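Local coordinates for protein superoxide dismutase [FE] (Sulfolobus solfataricus, PDB 1WB7) that destroys toxic superoxide radicals by converting them into hydrogen peroxide and oxygen, using one iron ion per subunit of a homotetramer, at residues G99-L105 with W197-E201. The protein carries 1 engineered substitution. Numbering follows the deposited sequence.
Sequences GKPGGAL and WDAAE
Residues 99-102 run extended (Lys100 phi/psi -123/157°, Pro101 -80/155°), and Ala104 and Leu105 are already helical; 197-201 is the opening turn of a helix, in which Glu201 N hydrogen-bonds to Trp197 O at 2.9 Å. The register is set by Pro101 CA to Trp197 CA, 5.2 Å, and Leu105 CA to Glu201 CA, 5.6 Å. Gly99 (phi 82°) and Gly103 (phi 46°) take conformations that favour glycine, and a CB on Gly103 would clash with Glu201 OE1.

Trp197 (chi1 -72°, chi2 117°) lays one indole face under the Lys100-Pro101 peptide. Pro101 CD sits 4.0 Å from the centroid of the five-membered ring, 16° off its normal, a CH-pi contact; Pro101 CB is 3.5 Å from Trp197 CE3. Leu105 (t, p) places CD2 3.9 Å from Trp197 CE3, at the ring edge, and 3.7 Å from Ala200 CB. Glu201 (m, t, chi3 51°) reaches back to the loop: Gly102 N donates to Glu201 OE2 over a very short 2.5 Å, with an N-H...O angle of 148°. Water 1 donates to Glu201 OE1 (2.9 Å) and accepts from Leu105 N (2.7 Å), so that it bridges the carboxylate and the backbone NH of Leu105 near the start of helix 103-113.

Phe116 meets the Trp197 ring at about 90°. The arrangement, away from the iron site, joins the first helix of the alpha/beta C-terminal domain of iron/manganese superoxide dismutases, and the extended lead-in to it, to the last helix.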
ATOM      1  N   GLY A  99      -0.856 -18.226 -29.133  1.00 25.63           N
ATOM      2  CA  GLY A  99      -0.170 -19.495 -29.267  1.00 25.54           C
ATOM      3  C   GLY A  99       0.615 -19.842 -28.020  1.00 25.47           C
ATOM      4  O   GLY A  99       0.269 -19.404 -26.925  1.00 25.62           O
ATOM      5  N   LYS A 100       1.680 -20.617 -28.179  1.00 25.26           N
ATOM      6  CA  LYS A 100       2.498 -21.033 -27.046  1.00 25.09           C
ATOM      7  C   LYS A 100       3.952 -20.618 -27.230  1.00 24.84           C
ATOM      8  O   LYS A 100       4.416 -20.405 -28.347  1.00 25.10           O
ATOM      9  CB  LYS A 100       2.419 -22.553 -26.877  1.00 25.36           C
ATOM     10  CG  LYS A 100       1.017 -23.077 -26.621  1.00 29.30           C
ATOM     11  CD  LYS A 100       0.916 -24.582 -26.877  1.00 32.70           C
ATOM     12  CE  LYS A 100       1.873 -25.374 -26.008  1.00 35.51           C
ATOM     13  NZ  LYS A 100       1.722 -26.841 -26.217  1.00 35.87           N
ATOM     14  N   PRO A 101       4.695 -20.507 -26.123  1.00 24.35           N
ATOM     15  CA  PRO A 101       6.103 -20.114 -26.181  1.00 23.86           C
ATOM     16  C   PRO A 101       6.979 -21.301 -26.554  1.00 23.50           C
ATOM     17  O   PRO A 101       6.601 -22.451 -26.331  1.00 23.35           O
ATOM     18  CB  PRO A 101       6.375 -19.633 -24.763  1.00 24.42           C
ATOM     19  CG  PRO A 101       5.543 -20.583 -23.948  1.00 24.54           C
ATOM     20  CD  PRO A 101       4.237 -20.631 -24.726  1.00 22.52           C
ATOM     21  N   GLY A 102       8.141 -21.018 -27.125  1.00 23.24           N
ATOM     22  CA  GLY A 102       9.067 -22.071 -27.492  1.00 22.92           C
ATOM     23  C   GLY A 102      10.406 -21.810 -26.826  1.00 22.86           C
ATOM     24  O   GLY A 102      10.476 -21.144 -25.788  1.00 22.86           O
ATOM     25  N   GLY A 103      11.472 -22.341 -27.415  1.00 22.58           N
ATOM     26  CA  GLY A 103      12.807 -22.132 -26.881  1.00 21.83           C
ATOM     27  C   GLY A 103      12.996 -22.316 -25.387  1.00 21.25           C
ATOM     28  O   GLY A 103      12.315 -23.121 -24.746  1.00 21.54           O
ATOM     29  N   ALA A 104      13.938 -21.558 -24.834  1.00 20.43           N
ATOM     30  CA  ALA A 104      14.261 -21.623 -23.414  1.00 19.46           C
ATOM     31  C   ALA A 104      13.069 -21.310 -22.516  1.00 18.67           C
ATOM     32  O   ALA A 104      12.898 -21.932 -21.464  1.00 18.35           O
ATOM     33  CB  ALA A 104      15.413 -20.667 -23.100  1.00 18.93           C
ATOM     34  N   LEU A 105      12.253 -20.346 -22.923  1.00 18.20           N
ATOM     35  CA  LEU A 105      11.093 -19.966 -22.126  1.00 17.99           C
ATOM     36  C   LEU A 105      10.175 -21.168 -21.918  1.00 17.93           C
ATOM     37  O   LEU A 105       9.755 -21.449 -20.794  1.00 17.89           O
ATOM     38  CB  LEU A 105      10.334 -18.818 -22.803  1.00 16.09           C
ATOM     39  CG  LEU A 105       9.098 -18.268 -22.086  1.00 15.46           C
ATOM     40  CD1 LEU A 105       9.420 -18.010 -20.618  1.00 13.15           C
ATOM     41  CD2 LEU A 105       8.637 -16.977 -22.776  1.00 12.80           C
ATOM     42  N   TRP A 197       4.716 -14.034 -27.517  1.00 15.24           N
ATOM     43  CA  TRP A 197       5.639 -15.044 -27.017  1.00 15.25           C
ATOM     44  C   TRP A 197       7.042 -14.954 -27.590  1.00 15.23           C
ATOM     45  O   TRP A 197       8.005 -15.255 -26.894  1.00 15.10           O
ATOM     46  CB  TRP A 197       5.067 -16.436 -27.264  1.00 16.04           C
ATOM     47  CG  TRP A 197       3.926 -16.724 -26.359  1.00 18.82           C
ATOM     48  CD1 TRP A 197       2.634 -16.969 -26.717  1.00 18.61           C
ATOM     49  CD2 TRP A 197       3.963 -16.746 -24.928  1.00 19.00           C
ATOM     50  NE1 TRP A 197       1.860 -17.139 -25.594  1.00 21.55           N
ATOM     51  CE2 TRP A 197       2.652 -17.006 -24.482  1.00 18.13           C
ATOM     52  CE3 TRP A 197       4.981 -16.569 -23.979  1.00 19.36           C
ATOM     53  CZ2 TRP A 197       2.326 -17.095 -23.126  1.00 18.07           C
ATOM     54  CZ3 TRP A 197       4.656 -16.658 -22.627  1.00 17.81           C
ATOM     55  CH2 TRP A 197       3.337 -16.919 -22.216  1.00 18.48           C
ATOM     56  N   ASP A 198       7.163 -14.544 -28.850  1.00 15.58           N
ATOM     57  CA  ASP A 198       8.479 -14.417 -29.474  1.00 16.06           C
ATOM     58  C   ASP A 198       9.277 -13.315 -28.785  1.00 16.36           C
ATOM     59  O   ASP A 198      10.457 -13.496 -28.470  1.00 16.59           O
ATOM     60  CB  ASP A 198       8.344 -14.102 -30.970  1.00 17.87           C
ATOM     61  CG  ASP A 198       7.879 -15.299 -31.784  1.00 23.10           C
ATOM     62  OD1 ASP A 198       7.629 -15.129 -32.999  1.00 27.88           O
ATOM     63  OD2 ASP A 198       7.767 -16.410 -31.218  1.00 24.92           O
ATOM     64  N   ALA A 199       8.642 -12.170 -28.551  1.00 16.33           N
ATOM     65  CA  ALA A 199       9.327 -11.069 -27.880  1.00 16.56           C
ATOM     66  C   ALA A 199       9.729 -11.543 -26.487  1.00 16.69           C
ATOM     67  O   ALA A 199      10.827 -11.249 -26.015  1.00 16.75           O
ATOM     68  CB  ALA A 199       8.413  -9.848 -27.782  1.00 15.56           C
ATOM     69  N   ALA A 200       8.839 -12.294 -25.843  1.00 16.77           N
ATOM     70  CA  ALA A 200       9.110 -12.817 -24.509  1.00 17.08           C
ATOM     71  C   ALA A 200      10.351 -13.712 -24.512  1.00 17.32           C
ATOM     72  O   ALA A 200      11.226 -13.568 -23.661  1.00 17.30           O
ATOM     73  CB  ALA A 200       7.906 -13.599 -23.996  1.00 15.08           C
ATOM     74  N   GLU A 201      10.419 -14.634 -25.471  1.00 17.91           N
ATOM     75  CA  GLU A 201      11.560 -15.546 -25.578  1.00 18.23           C
ATOM     76  C   GLU A 201      12.828 -14.748 -25.837  1.00 18.43           C
ATOM     77  O   GLU A 201      13.897 -15.055 -25.300  1.00 18.52           O
ATOM     78  CB  GLU A 201      11.356 -16.538 -26.732  1.00 19.11           C
ATOM     79  CG  GLU A 201      10.332 -17.626 -26.465  1.00 23.08           C
ATOM     80  CD  GLU A 201      10.365 -18.711 -27.529  1.00 26.38           C
ATOM     81  OE1 GLU A 201      11.468 -19.232 -27.808  1.00 26.51           O
ATOM     82  OE2 GLU A 201       9.295 -19.045 -28.083  1.00 26.70           O
TER
HETATM   83  O   HOH W   1      12.860 -19.115 -25.219  1.00 19.42           O